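Local coordinates for protein D-mannonate dehydratase (PDB 3BDK) that probably catalyses the dehydration of D-mannonate to 2-dehydro-3-deoxy-D-gluconate, using a divalent metal ion, manganese or iron(II), at residues K96-R99 / D100-E104; A196-E199 / Y200-K203; I86-E90 / D91-G95; D54-V57 / G58-W61; I181-N184 / Y185-I189. One frame throughout, in Å; residues are numbered along the deposited sequence.

How the contacts relate
Contacts 1 and 4 lie at the surface, while contacts 2, 3 and 5 are partly buried. Contact 3, the hub, touches each of the other four, contact 4 through the loop residues before its helix. Contacts 3 and 1 follow each other, from the loop after strand 79-84 into helix 99-114. Contact 2 belongs to helix 191-210 and contact 5 to the end of the preceding helix 176-187. Helical spacing governs contacts 2 and 5, where backbone bonds are joined by i to i+4 side-chain pairs. Contact 3 has a capping bond, a Schellman end and charges, and contact 1 leads from a turn into a helix. Contact 4, wholly loop, has no hydrogen bond across its segments.

Contact 1 (K96-R99 / D100-E104); sequences KPNR and DALIE
N98 meets L102 four residues on, and R99 meets I103 with the same spacing. In the first pair the amide end of N98 lies obliquely across the leucine branch, with ND2 of N98 3.6 Å from CD1 of L102. The asparagine's CG occupies the crowded position between backbone N and carbonyl carbon (chi1 54°), and the amide nitrogen then comes beside that methyl. CD1 of L102 also approaches the N98 carbonyl oxygen, at 3.3 Å. L102 holds CG beside its backbone N and opposite its carbonyl carbon (chi1 -63°), and this carries the branch back over the turn.

K96 to R99 form a type I beta turn that runs straight into helix 99-114, the main helix between barrel strands 79-84 and 120-123. The backbone shows the change to helical bonding: I103 N donates to R99 O over 2.8 Å in a nearly straight bond (169° at the hydrogen). One residue on, E104 N reaches D100 O at 2.8 Å.

Around the same R99 oxygen, CG1 of I103 packs at 3.5 Å. The arginine and isoleucine side chains meet more loosely, CG of R99 standing 4.3 Å from CD1 of I103. Beyond CG the arginine chain runs extended to NE and makes a cation-pi contact with the ring of Y200, on helix 191-210. OD1 of the neighbouring D100 is hydrogen-bonded to the hydroxyl of that tyrosine, while I92, on helix 90-93, packs against both L102 and I103.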
loop_
_atom_site.group_PDB
_atom_site.type_symbol
_atom_site.label_atom_id
_atom_site.label_comp_id
_atom_site.label_asym_id
_atom_site.label_seq_id
_atom_site.Cartn_x
_atom_site.Cartn_y
_atom_site.Cartn_z
ATOM N N LYS A 96 -34.935 22.160 16.845
ATOM C CA LYS A 96 -36.372 22.418 16.671
ATOM C C LYS A 96 -37.234 21.514 17.602
ATOM O O LYS A 96 -36.764 20.447 18.027
ATOM C CB LYS A 96 -36.749 22.293 15.186
ATOM C CG LYS A 96 -35.994 23.271 14.267
ATOM C CD LYS A 96 -36.297 23.030 12.795
ATOM C CE LYS A 96 -37.494 23.859 12.322
ATOM N NZ LYS A 96 -38.345 23.134 11.320
ATOM N N PRO A 97 -38.490 21.923 17.922
ATOM C CA PRO A 97 -39.217 21.322 19.068
ATOM C C PRO A 97 -39.524 19.841 18.856
ATOM O O PRO A 97 -39.422 19.031 19.791
ATOM C CB PRO A 97 -40.523 22.120 19.122
ATOM C CG PRO A 97 -40.302 23.314 18.267
ATOM C CD PRO A 97 -39.328 22.902 17.214
ATOM N N ASN A 98 -39.882 19.517 17.616
ATOM C CA ASN A 98 -40.014 18.161 17.098
ATOM C C ASN A 98 -38.767 17.296 17.151
ATOM O O ASN A 98 -38.697 16.313 16.427
ATOM C CB ASN A 98 -40.358 18.269 15.619
ATOM C CG ASN A 98 -39.351 19.126 14.864
ATOM O OD1 ASN A 98 -39.391 20.356 14.949
ATOM N ND2 ASN A 98 -38.434 18.484 14.145
ATOM N N ARG A 99 -37.772 17.658 17.949
ATOM C CA ARG A 99 -36.525 16.910 17.941
ATOM C C ARG A 99 -36.579 15.637 18.759
ATOM O O ARG A 99 -35.933 14.655 18.391
ATOM C CB ARG A 99 -35.324 17.776 18.354
ATOM C CG ARG A 99 -35.245 18.188 19.838
ATOM C CD ARG A 99 -34.146 19.213 20.049
ATOM N NE ARG A 99 -34.236 19.892 21.339
ATOM C CZ ARG A 99 -33.338 20.767 21.796
ATOM N NH1 ARG A 99 -32.266 21.078 21.071
ATOM N NH2 ARG A 99 -33.506 21.326 22.984
ATOM N N ASP A 100 -37.346 15.658 19.852
ATOM C CA ASP A 100 -37.410 14.555 20.830
ATOM C C ASP A 100 -37.743 13.196 20.236
ATOM O O ASP A 100 -37.132 12.187 20.591
ATOM C CB ASP A 100 -38.414 14.873 21.940
ATOM C CG ASP A 100 -37.766 15.543 23.135
ATOM O OD1 ASP A 100 -36.581 15.241 23.413
ATOM O OD2 ASP A 100 -38.444 16.368 23.789
ATOM N N ALA A 101 -38.729 13.193 19.342
ATOM C CA ALA A 101 -39.134 12.003 18.617
ATOM C C ALA A 101 -37.991 11.521 17.718
ATOM O O ALA A 101 -37.690 10.332 17.675
ATOM C CB ALA A 101 -40.391 12.292 17.793
ATOM N N LEU A 102 -37.354 12.447 17.002
ATOM C CA LEU A 102 -36.242 12.082 16.126
ATOM C C LEU A 102 -35.126 11.449 16.951
ATOM O O LEU A 102 -34.606 10.389 16.588
ATOM C CB LEU A 102 -35.779 13.275 15.280
ATOM C CG LEU A 102 -36.872 13.793 14.317
ATOM C CD1 LEU A 102 -36.744 15.279 14.043
ATOM C CD2 LEU A 102 -36.932 13.039 13.006
ATOM N N ILE A 103 -34.818 12.066 18.091
ATOM C CA ILE A 103 -33.856 11.510 19.049
ATOM C C ILE A 103 -34.305 10.134 19.553
ATOM O O ILE A 103 -33.472 9.251 19.785
ATOM C CB ILE A 103 -33.593 12.483 20.228
ATOM C CG1 ILE A 103 -32.852 13.725 19.724
ATOM C CG2 ILE A 103 -32.798 11.796 21.351
ATOM C CD1 ILE A 103 -32.733 14.842 20.736
ATOM N N GLU A 104 -35.621 9.965 19.711
ATOM C CA GLU A 104 -36.204 8.658 20.027
ATOM C C GLU A 104 -35.777 7.596 19.019
ATOM O O GLU A 104 -35.136 6.608 19.370
ATOM C CB GLU A 104 -37.733 8.732 20.075
ATOM C CG GLU A 104 -38.267 9.180 21.405
ATOM C CD GLU A 104 -37.586 8.463 22.551
ATOM O OE1 GLU A 104 -37.552 7.206 22.524
ATOM O OE2 GLU A 104 -37.078 9.161 23.463
#

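Contact 2 (A196-E199 / Y200-K203); sequences ANLE and YFIK
The F201 ring takes CD1 of L198 obliquely, 4.3 Å from its own CD1, and meets the ring of Y106 edge-to-face. The flat amide of N197 takes no part across the contact; its ND2 donates to K93 O. The E199 carboxylate is approached by the lysine one turn later: OE2 of E199 and NZ of K203 form a weak salt bridge of 3.1 Å. The position of that ammonium is less certain, because NZ lies too near a neighbouring atom in the model.

K203 places CG between its backbone N and carbonyl carbon (chi1 52°) and bends at its third and fourth torsions, which as modelled returns the tip to E199. Its CG lies 3.2 Å from E199 O, the oxygen that also accepts K203 N at 2.9 Å in a nearly linear bond (176°). On the buried side L198 and I202 lie alongside each other, pointing the same way, with CD1 of L198 3.8 Å from CG1 of I202. Both rest on F243 of helix 237-245, and F201 and I202 reach Y123 of strand 120-123. Apolar groups towards the strands and a charged pair one turn apart on the outer side are the pattern of an amphipathic helix, here one on the outside of a xylose isomerase-like TIM barrel.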
loop_
_atom_site.group_PDB
_atom_site.type_symbol
_atom_site.label_atom_id
_atom_site.label_comp_id
_atom_site.label_asym_id
_atom_site.label_seq_id
_atom_site.Cartn_x
_atom_site.Cartn_y
_atom_site.Cartn_z
ATOM N N ALA A 196 -25.184 24.129 22.177
ATOM C CA ALA A 196 -26.377 23.785 22.958
ATOM C C ALA A 196 -27.228 22.685 22.327
ATOM O O ALA A 196 -27.723 21.806 23.022
ATOM C CB ALA A 196 -27.226 25.027 23.201
ATOM N N ASN A 197 -27.413 22.740 21.018
ATOM C CA ASN A 197 -28.184 21.721 20.361
ATOM C C ASN A 197 -27.503 20.362 20.479
ATOM O O ASN A 197 -28.180 19.335 20.646
ATOM C CB ASN A 197 -28.447 22.119 18.920
ATOM C CG ASN A 197 -29.281 23.388 18.820
ATOM O OD1 ASN A 197 -29.808 23.872 19.817
ATOM N ND2 ASN A 197 -29.404 23.928 17.620
ATOM N N LEU A 198 -26.169 20.373 20.446
ATOM C CA LEU A 198 -25.368 19.166 20.513
ATOM C C LEU A 198 -25.358 18.614 21.911
ATOM O O LEU A 198 -25.501 17.410 22.108
ATOM C CB LEU A 198 -23.921 19.431 20.072
ATOM C CG LEU A 198 -22.884 18.297 20.226
ATOM C CD1 LEU A 198 -23.226 17.071 19.376
ATOM C CD2 LEU A 198 -21.488 18.791 19.893
ATOM N N GLU A 199 -25.158 19.492 22.884
ATOM C CA GLU A 199 -25.134 19.075 24.264
ATOM C C GLU A 199 -26.436 18.363 24.640
ATOM O O GLU A 199 -26.416 17.307 25.274
ATOM C CB GLU A 199 -24.900 20.270 25.160
ATOM C CG GLU A 199 -24.374 19.873 26.530
ATOM C CD GLU A 199 -24.500 20.987 27.525
ATOM O OE1 GLU A 199 -24.426 22.163 27.090
ATOM O OE2 GLU A 199 -24.691 20.681 28.727
ATOM N N TYR A 200 -27.555 18.942 24.218
ATOM C CA TYR A 200 -28.866 18.361 24.407
ATOM C C TYR A 200 -28.927 16.956 23.826
ATOM O O TYR A 200 -29.416 16.024 24.474
ATOM C CB TYR A 200 -29.907 19.233 23.719
ATOM C CG TYR A 200 -31.350 18.831 23.978
ATOM C CD1 TYR A 200 -32.036 19.302 25.106
ATOM C CD2 TYR A 200 -32.033 18.005 23.087
ATOM C CE1 TYR A 200 -33.360 18.954 25.340
ATOM C CE2 TYR A 200 -33.356 17.647 23.309
ATOM C CZ TYR A 200 -34.021 18.127 24.436
ATOM O OH TYR A 200 -35.337 17.775 24.660
ATOM N N PHE A 201 -28.437 16.828 22.595
ATOM C CA PHE A 201 -28.361 15.554 21.868
ATOM C C PHE A 201 -27.460 14.536 22.576
ATOM O O PHE A 201 -27.827 13.380 22.719
ATOM C CB PHE A 201 -27.874 15.825 20.435
ATOM C CG PHE A 201 -27.639 14.593 19.605
ATOM C CD1 PHE A 201 -26.341 14.174 19.317
ATOM C CD2 PHE A 201 -28.709 13.883 19.061
ATOM C CE1 PHE A 201 -26.111 13.057 18.534
ATOM C CE2 PHE A 201 -28.490 12.763 18.262
ATOM C CZ PHE A 201 -27.191 12.342 18.005
ATOM N N ILE A 202 -26.295 14.989 23.024
ATOM C CA ILE A 202 -25.317 14.132 23.679
ATOM C C ILE A 202 -25.875 13.566 24.984
ATOM O O ILE A 202 -25.977 12.349 25.139
ATOM C CB ILE A 202 -23.962 14.868 23.907
ATOM C CG1 ILE A 202 -23.198 15.040 22.586
ATOM C CG2 ILE A 202 -23.093 14.157 24.916
ATOM C CD1 ILE A 202 -22.959 13.751 21.766
ATOM N N LYS A 203 -26.271 14.432 25.913
ATOM C CA LYS A 203 -26.691 13.918 27.216
ATOM C C LYS A 203 -27.948 13.087 27.096
ATOM O O LYS A 203 -28.214 12.259 27.950
ATOM C CB LYS A 203 -26.763 14.990 28.323
ATOM C CG LYS A 203 -27.577 16.239 28.004
ATOM C CD LYS A 203 -27.507 17.278 29.138
ATOM C CE LYS A 203 -26.075 17.681 29.416
ATOM N NZ LYS A 203 -25.294 17.737 28.143
#

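Contact 3 (I86-E90 / D91-G95); sequences IPVHE and DIKQG
H89, at the N-cap, takes the capping bond: D91 N donates to ND1 of H89 over 2.9 Å at 163°, meeting the imidazole at its edge and near its plane. With CG opposite its backbone N (chi1 -166°), the histidine brings its ring edge, ND1 foremost, to the first turn. The D91 carboxylate lies alongside, its plane 29° from that of the ring.

Among main-chain bonds, K93 N reaches H89 O at 3.1 Å and Q94 N reaches E90 O at 2.7 Å. The latter oxygen also takes a weak bond from NE2 of Q94, whose OE1 accepts from N184.

The ionic pair is loose, with OE2 of E90 3.7 Å from NZ of K93. Stronger partners lie outside: Y185 OH for OE1 of E90 and M126 O for NZ of K93.

Apolar contact comes from V88, which crosses I92 at about a right angle, CG1 3.6 Å from I92 CB.

G95, with positive phi, bonds its N to I92 O at 3.1 Å, one of the two bonds of a Schellman motif. A short helix with an N-cap and Schellman end thus lies in the loop after barrel strand 79-84, the K93 side chain about 8 Å from bound D-mannose.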
loop_
_atom_site.group_PDB
_atom_site.type_symbol
_atom_site.label_atom_id
_atom_site.label_comp_id
_atom_site.label_asym_id
_atom_site.label_seq_id
_atom_site.Cartn_x
_atom_site.Cartn_y
_atom_site.Cartn_z
ATOM N N ILE A 86 -24.881 6.704 11.643
ATOM C CA ILE A 86 -26.286 7.017 11.823
ATOM C C ILE A 86 -26.365 8.559 11.806
ATOM O O ILE A 86 -25.912 9.222 12.743
ATOM C CB ILE A 86 -26.841 6.474 13.153
ATOM C CG1 ILE A 86 -26.399 5.023 13.385
ATOM C CG2 ILE A 86 -28.360 6.601 13.175
ATOM C CD1 ILE A 86 -26.735 4.490 14.776
ATOM N N PRO A 87 -26.890 9.128 10.710
ATOM C CA PRO A 87 -27.024 10.580 10.531
ATOM C C PRO A 87 -28.068 11.280 11.409
ATOM O O PRO A 87 -29.269 11.046 11.271
ATOM C CB PRO A 87 -27.404 10.721 9.048
ATOM C CG PRO A 87 -28.067 9.420 8.701
ATOM C CD PRO A 87 -27.354 8.376 9.527
ATOM N N VAL A 88 -27.588 12.150 12.291
ATOM C CA VAL A 88 -28.415 13.104 13.022
ATOM C C VAL A 88 -29.237 13.988 12.066
ATOM O O VAL A 88 -28.683 14.536 11.101
ATOM C CB VAL A 88 -27.515 13.977 13.874
ATOM C CG1 VAL A 88 -28.331 14.834 14.754
ATOM C CG2 VAL A 88 -26.587 13.106 14.705
ATOM N N HIS A 89 -30.550 14.092 12.324
ATOM C CA HIS A 89 -31.494 14.870 11.494
ATOM C C HIS A 89 -31.217 16.376 11.619
ATOM O O HIS A 89 -30.779 16.850 12.674
ATOM C CB HIS A 89 -32.970 14.555 11.895
ATOM C CG HIS A 89 -33.996 15.027 10.896
ATOM N ND1 HIS A 89 -34.410 16.341 10.806
ATOM C CD2 HIS A 89 -34.676 14.359 9.930
ATOM C CE1 HIS A 89 -35.289 16.464 9.824
ATOM N NE2 HIS A 89 -35.468 15.274 9.275
ATOM N N GLU A 90 -31.487 17.136 10.556
ATOM C CA GLU A 90 -31.313 18.595 10.606
ATOM C C GLU A 90 -32.072 19.205 11.770
ATOM O O GLU A 90 -31.564 20.105 12.441
ATOM C CB GLU A 90 -31.729 19.284 9.304
ATOM C CG GLU A 90 -30.718 19.148 8.167
ATOM C CD GLU A 90 -29.349 19.778 8.454
ATOM O OE1 GLU A 90 -29.289 20.865 9.069
ATOM O OE2 GLU A 90 -28.330 19.173 8.046
ATOM N N ASP A 91 -33.280 18.710 12.012
ATOM C CA ASP A 91 -34.113 19.201 13.104
ATOM C C ASP A 91 -33.453 19.020 14.462
ATOM O O ASP A 91 -33.673 19.829 15.360
ATOM C CB ASP A 91 -35.484 18.523 13.092
ATOM C CG ASP A 91 -36.345 18.959 11.917
ATOM O OD1 ASP A 91 -36.225 20.131 11.491
ATOM O OD2 ASP A 91 -37.153 18.127 11.437
ATOM N N ILE A 92 -32.649 17.969 14.622
ATOM C CA ILE A 92 -31.887 17.825 15.863
ATOM C C ILE A 92 -30.768 18.855 15.898
ATOM O O ILE A 92 -30.570 19.525 16.912
ATOM C CB ILE A 92 -31.315 16.407 16.086
ATOM C CG1 ILE A 92 -32.450 15.394 16.243
ATOM C CG2 ILE A 92 -30.424 16.387 17.333
ATOM C CD1 ILE A 92 -32.023 13.943 16.047
ATOM N N LYS A 93 -30.056 18.980 14.777
ATOM C CA LYS A 93 -28.965 19.941 14.631
ATOM C C LYS A 93 -29.445 21.374 14.887
ATOM O O LYS A 93 -28.735 22.156 15.527
ATOM C CB LYS A 93 -28.324 19.832 13.235
ATOM C CG LYS A 93 -27.303 18.696 13.022
ATOM C CD LYS A 93 -26.917 18.600 11.538
ATOM C CE LYS A 93 -25.954 17.450 11.248
ATOM N NZ LYS A 93 -25.805 17.171 9.787
ATOM N N GLN A 94 -30.647 21.700 14.404
ATOM C CA GLN A 94 -31.248 23.032 14.561
ATOM C C GLN A 94 -31.937 23.261 15.915
ATOM O O GLN A 94 -32.375 24.374 16.207
ATOM C CB GLN A 94 -32.267 23.280 13.453
ATOM C CG GLN A 94 -31.703 23.801 12.162
ATOM C CD GLN A 94 -32.677 23.634 10.997
ATOM O OE1 GLN A 94 -33.108 24.613 10.377
ATOM N NE2 GLN A 94 -33.026 22.392 10.696
ATOM N N GLY A 95 -32.044 22.216 16.731
ATOM C CA GLY A 95 -32.781 22.286 18.000
ATOM C C GLY A 95 -34.271 22.620 17.901
ATOM O O GLY A 95 -34.825 23.292 18.783
HETATM O O HOH W 1 -25.407 13.887 10.662
#

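Contact 4 (D54-V57 / G58-W61); sequences DVPV and GQAW
The loop between strand 47-50 and helix 63-74, a beta-alpha connection of the TIM barrel, folds back on itself here without regular structure, and the side chain of V57 in it is about 10 Å from the bound D-mannose. V55 makes contacts with both methyl branches. CG1 of V55 reaches the pyrrole part of the W61 indole obliquely and is 3.6 Å from CD1 of W61. The valine and tryptophan side chains stand at about a right angle to each other. CG2 of V55 instead faces main-chain oxygens, 3.4 Å from Q59 O and 3.5 Å from A60 O. The chi1 of V55 is 36°, well short of a fully staggered value, with CG1 between backbone N and carbonyl carbon and CG2 on the far side from the N.

P56 makes the outer pair: its CG lies 3.3 Å from OE1 of Q59, and its CD is 3.4 Å from that same OE1. The glutamine bends at its second torsion (chi2 140°), and this turns the amide oxygen to the proline ring. On the inner side W61 packs on A51, V52 and I86, while its carbonyl oxygen accepts from ND2 of N112 on helix 99-114. V57 lies against H89.

Across the two segments no hydrogen bond is made. Contact between them is thus by van der Waals packing of methyl, indole and proline carbons with one another and with nearby oxygens, while polar ties such as W61 O to N112 ND2 go outside.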
loop_
_atom_site.group_PDB
_atom_site.type_symbol
_atom_site.label_atom_id
_atom_site.label_comp_id
_atom_site.label_asym_id
_atom_site.label_seq_id
_atom_site.Cartn_x
_atom_site.Cartn_y
_atom_site.Cartn_z
ATOM N N ASP A 54 -31.775 2.080 3.536
ATOM C CA ASP A 54 -33.187 2.015 3.130
ATOM C C ASP A 54 -34.178 2.569 4.177
ATOM O O ASP A 54 -35.393 2.322 4.095
ATOM C CB ASP A 54 -33.563 0.571 2.715
ATOM C CG ASP A 54 -33.076 -0.489 3.715
ATOM O OD1 ASP A 54 -32.107 -0.242 4.475
ATOM O OD2 ASP A 54 -33.657 -1.591 3.735
ATOM N N VAL A 55 -33.654 3.301 5.160
ATOM C CA VAL A 55 -34.485 4.004 6.143
ATOM C C VAL A 55 -34.184 5.506 6.063
ATOM O O VAL A 55 -33.039 5.912 6.248
ATOM C CB VAL A 55 -34.321 3.424 7.579
ATOM C CG1 VAL A 55 -32.893 2.990 7.841
ATOM C CG2 VAL A 55 -34.799 4.417 8.642
ATOM N N PRO A 56 -35.222 6.327 5.784
ATOM C CA PRO A 56 -35.129 7.725 5.293
ATOM C C PRO A 56 -34.076 8.655 5.919
ATOM O O PRO A 56 -33.360 9.329 5.163
ATOM C CB PRO A 56 -36.551 8.263 5.491
ATOM C CG PRO A 56 -37.397 7.051 5.261
ATOM C CD PRO A 56 -36.633 5.918 5.934
ATOM N N VAL A 57 -34.000 8.719 7.253
ATOM C CA VAL A 57 -32.939 9.478 7.946
ATOM C C VAL A 57 -33.181 9.563 9.448
ATOM O O VAL A 57 -32.383 9.057 10.249
ATOM C CB VAL A 57 -32.707 10.912 7.345
ATOM C CG1 VAL A 57 -33.915 11.834 7.584
ATOM C CG2 VAL A 57 -31.418 11.533 7.883
ATOM N N GLY A 58 -34.282 10.210 9.817
ATOM C CA GLY A 58 -34.656 10.371 11.213
ATOM C C GLY A 58 -35.205 9.099 11.831
ATOM O O GLY A 58 -34.925 8.804 12.999
ATOM N N GLN A 59 -35.971 8.348 11.036
ATOM C CA GLN A 59 -36.688 7.154 11.495
ATOM C C GLN A 59 -35.773 6.044 12.009
ATOM O O GLN A 59 -34.598 5.994 11.665
ATOM C CB GLN A 59 -37.618 6.647 10.392
ATOM C CG GLN A 59 -38.904 7.475 10.252
ATOM C CD GLN A 59 -39.330 7.703 8.795
ATOM O OE1 GLN A 59 -39.237 6.805 7.953
ATOM N NE2 GLN A 59 -39.803 8.910 8.501
ATOM N N ALA A 60 -36.330 5.171 12.842
ATOM C CA ALA A 60 -35.568 4.169 13.588
ATOM C C ALA A 60 -34.886 3.120 12.714
ATOM O O ALA A 60 -35.369 2.790 11.638
ATOM C CB ALA A 60 -36.464 3.494 14.608
ATOM N N TRP A 61 -33.761 2.598 13.196
ATOM C CA TRP A 61 -33.007 1.564 12.484
ATOM C C TRP A 61 -33.364 0.167 13.018
ATOM O O TRP A 61 -32.983 -0.179 14.137
ATOM C CB TRP A 61 -31.498 1.825 12.607
ATOM C CG TRP A 61 -30.934 2.832 11.617
ATOM C CD1 TRP A 61 -31.585 3.901 11.055
ATOM C CD2 TRP A 61 -29.595 2.869 11.105
ATOM N NE1 TRP A 61 -30.740 4.586 10.210
ATOM C CE2 TRP A 61 -29.513 3.976 10.222
ATOM C CE3 TRP A 61 -28.456 2.070 11.298
ATOM C CZ2 TRP A 61 -28.338 4.303 9.534
ATOM C CZ3 TRP A 61 -27.286 2.395 10.611
ATOM C CH2 TRP A 61 -27.239 3.502 9.741
#

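Contact 5 (I181-N184 / Y185-I189); sequences IIEN and YRQNI
N184 sets its CG opposite the backbone N (chi1 -168°), bringing the amide toward N188 and I189, OD1 beside the first and ND2 beside the second, while R186 keeps CG beside its backbone N (chi1 -73°) and then runs extended alongside I182. These pairs lie at the last turn of helix 176-187 and just past it, four or five residues apart.

CG2 of I182 sits over one face of the R186 guanidinium, offset toward its rim, and is 3.4 Å from NE. That NE donates to F228 O, a bond that would help fix the rotation of the group. I181 and Y185 lie side by side, with CG2 of I181 3.9 Å from CE1 of the ring. E183 and Q187 also run together, but OE2 of E183 stays 4.0 Å from NE2 of Q187.

The amides of N184 and N188 are turned 56° apart, and OD1 of one lies 3.5 Å from OD1 of the other. ND2 of N184, whose polar partner is Q94, has CD1 of I189 3.7 Å away. The N184 carbonyl oxygen takes two donors from opposite faces of its plane, N188 N at 2.8 Å and I189 N at 3.2 Å.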
loop_
_atom_site.group_PDB
_atom_site.type_symbol
_atom_site.label_atom_id
_atom_site.label_comp_id
_atom_site.label_asym_id
_atom_site.label_seq_id
_atom_site.Cartn_x
_atom_site.Cartn_y
_atom_site.Cartn_z
ATOM N N ILE A 181 -33.345 26.447 5.108
ATOM C CA ILE A 181 -32.540 25.797 6.135
ATOM C C ILE A 181 -31.252 26.608 6.332
ATOM O O ILE A 181 -30.765 26.794 7.465
ATOM C CB ILE A 181 -32.228 24.336 5.742
ATOM C CG1 ILE A 181 -33.495 23.489 5.883
ATOM C CG2 ILE A 181 -31.135 23.759 6.617
ATOM C CD1 ILE A 181 -33.489 22.180 5.109
ATOM N N ILE A 182 -30.732 27.108 5.210
ATOM C CA ILE A 182 -29.522 27.910 5.193
ATOM C C ILE A 182 -29.820 29.272 5.816
ATOM O O ILE A 182 -29.080 29.731 6.686
ATOM C CB ILE A 182 -28.925 28.002 3.765
ATOM C CG1 ILE A 182 -28.293 26.656 3.371
ATOM C CG2 ILE A 182 -27.874 29.079 3.691
ATOM C CD1 ILE A 182 -28.411 26.312 1.900
ATOM N N GLU A 183 -30.930 29.894 5.418
ATOM C CA GLU A 183 -31.374 31.138 6.067
ATOM C C GLU A 183 -31.459 30.997 7.592
ATOM O O GLU A 183 -30.919 31.850 8.324
ATOM C CB GLU A 183 -32.681 31.674 5.467
ATOM C CG GLU A 183 -32.615 31.864 3.940
ATOM C CD GLU A 183 -33.626 32.876 3.381
ATOM O OE1 GLU A 183 -33.648 33.059 2.130
ATOM O OE2 GLU A 183 -34.384 33.491 4.181
ATOM N N ASN A 184 -32.084 29.915 8.066
ATOM C CA ASN A 184 -32.210 29.675 9.507
ATOM C C ASN A 184 -30.865 29.618 10.247
ATOM O O ASN A 184 -30.663 30.368 11.188
ATOM C CB ASN A 184 -33.097 28.458 9.825
ATOM C CG ASN A 184 -33.468 28.365 11.320
ATOM O OD1 ASN A 184 -34.034 29.296 11.897
ATOM N ND2 ASN A 184 -33.135 27.242 11.942
ATOM N N TYR A 185 -29.956 28.750 9.799
ATOM C CA TYR A 185 -28.582 28.627 10.339
ATOM C C TYR A 185 -27.796 29.936 10.302
ATOM O O TYR A 185 -27.171 30.323 11.300
ATOM C CB TYR A 185 -27.796 27.570 9.563
ATOM C CG TYR A 185 -27.964 26.149 10.046
ATOM C CD1 TYR A 185 -28.449 25.155 9.196
ATOM C CD2 TYR A 185 -27.626 25.785 11.346
ATOM C CE1 TYR A 185 -28.602 23.848 9.637
ATOM C CE2 TYR A 185 -27.785 24.486 11.790
ATOM C CZ TYR A 185 -28.266 23.524 10.932
ATOM O OH TYR A 185 -28.408 22.227 11.378
ATOM N N ARG A 186 -27.824 30.610 9.154
ATOM C CA ARG A 186 -27.107 31.883 8.973
ATOM C C ARG A 186 -27.567 32.942 9.944
ATOM O O ARG A 186 -26.779 33.483 10.708
ATOM C CB ARG A 186 -27.292 32.420 7.555
ATOM C CG ARG A 186 -26.530 31.659 6.500
ATOM C CD ARG A 186 -26.668 32.344 5.179
ATOM N NE ARG A 186 -25.849 31.710 4.162
ATOM C CZ ARG A 186 -26.000 31.890 2.858
ATOM N NH1 ARG A 186 -26.953 32.684 2.395
ATOM N NH2 ARG A 186 -25.192 31.268 2.009
ATOM N N GLN A 187 -28.863 33.217 9.922
ATOM C CA GLN A 187 -29.441 34.326 10.701
ATOM C C GLN A 187 -29.731 34.002 12.167
ATOM O O GLN A 187 -29.548 34.853 13.039
ATOM C CB GLN A 187 -30.724 34.811 10.041
ATOM C CG GLN A 187 -30.544 35.212 8.612
ATOM C CD GLN A 187 -31.847 35.604 7.971
ATOM O OE1 GLN A 187 -32.751 36.106 8.638
ATOM N NE2 GLN A 187 -31.949 35.394 6.659
ATOM N N ASN A 188 -30.158 32.772 12.436
ATOM C CA ASN A 188 -30.731 32.458 13.744
ATOM C C ASN A 188 -29.946 31.508 14.641
ATOM O O ASN A 188 -30.017 31.632 15.862
ATOM C CB ASN A 188 -32.204 32.040 13.587
ATOM C CG ASN A 188 -33.039 33.108 12.845
ATOM O OD1 ASN A 188 -33.788 32.805 11.903
ATOM N ND2 ASN A 188 -32.895 34.357 13.261
ATOM N N ILE A 189 -29.164 30.598 14.058
ATOM C CA ILE A 189 -28.371 29.639 14.857
ATOM C C ILE A 189 -26.884 30.022 14.911
ATOM O O ILE A 189 -26.184 29.965 13.900
ATOM C CB ILE A 189 -28.480 28.177 14.329
ATOM C CG1 ILE A 189 -29.891 27.839 13.816
ATOM C CG2 ILE A 189 -27.979 27.189 15.374
ATOM C CD1 ILE A 189 -30.912 27.468 14.878
#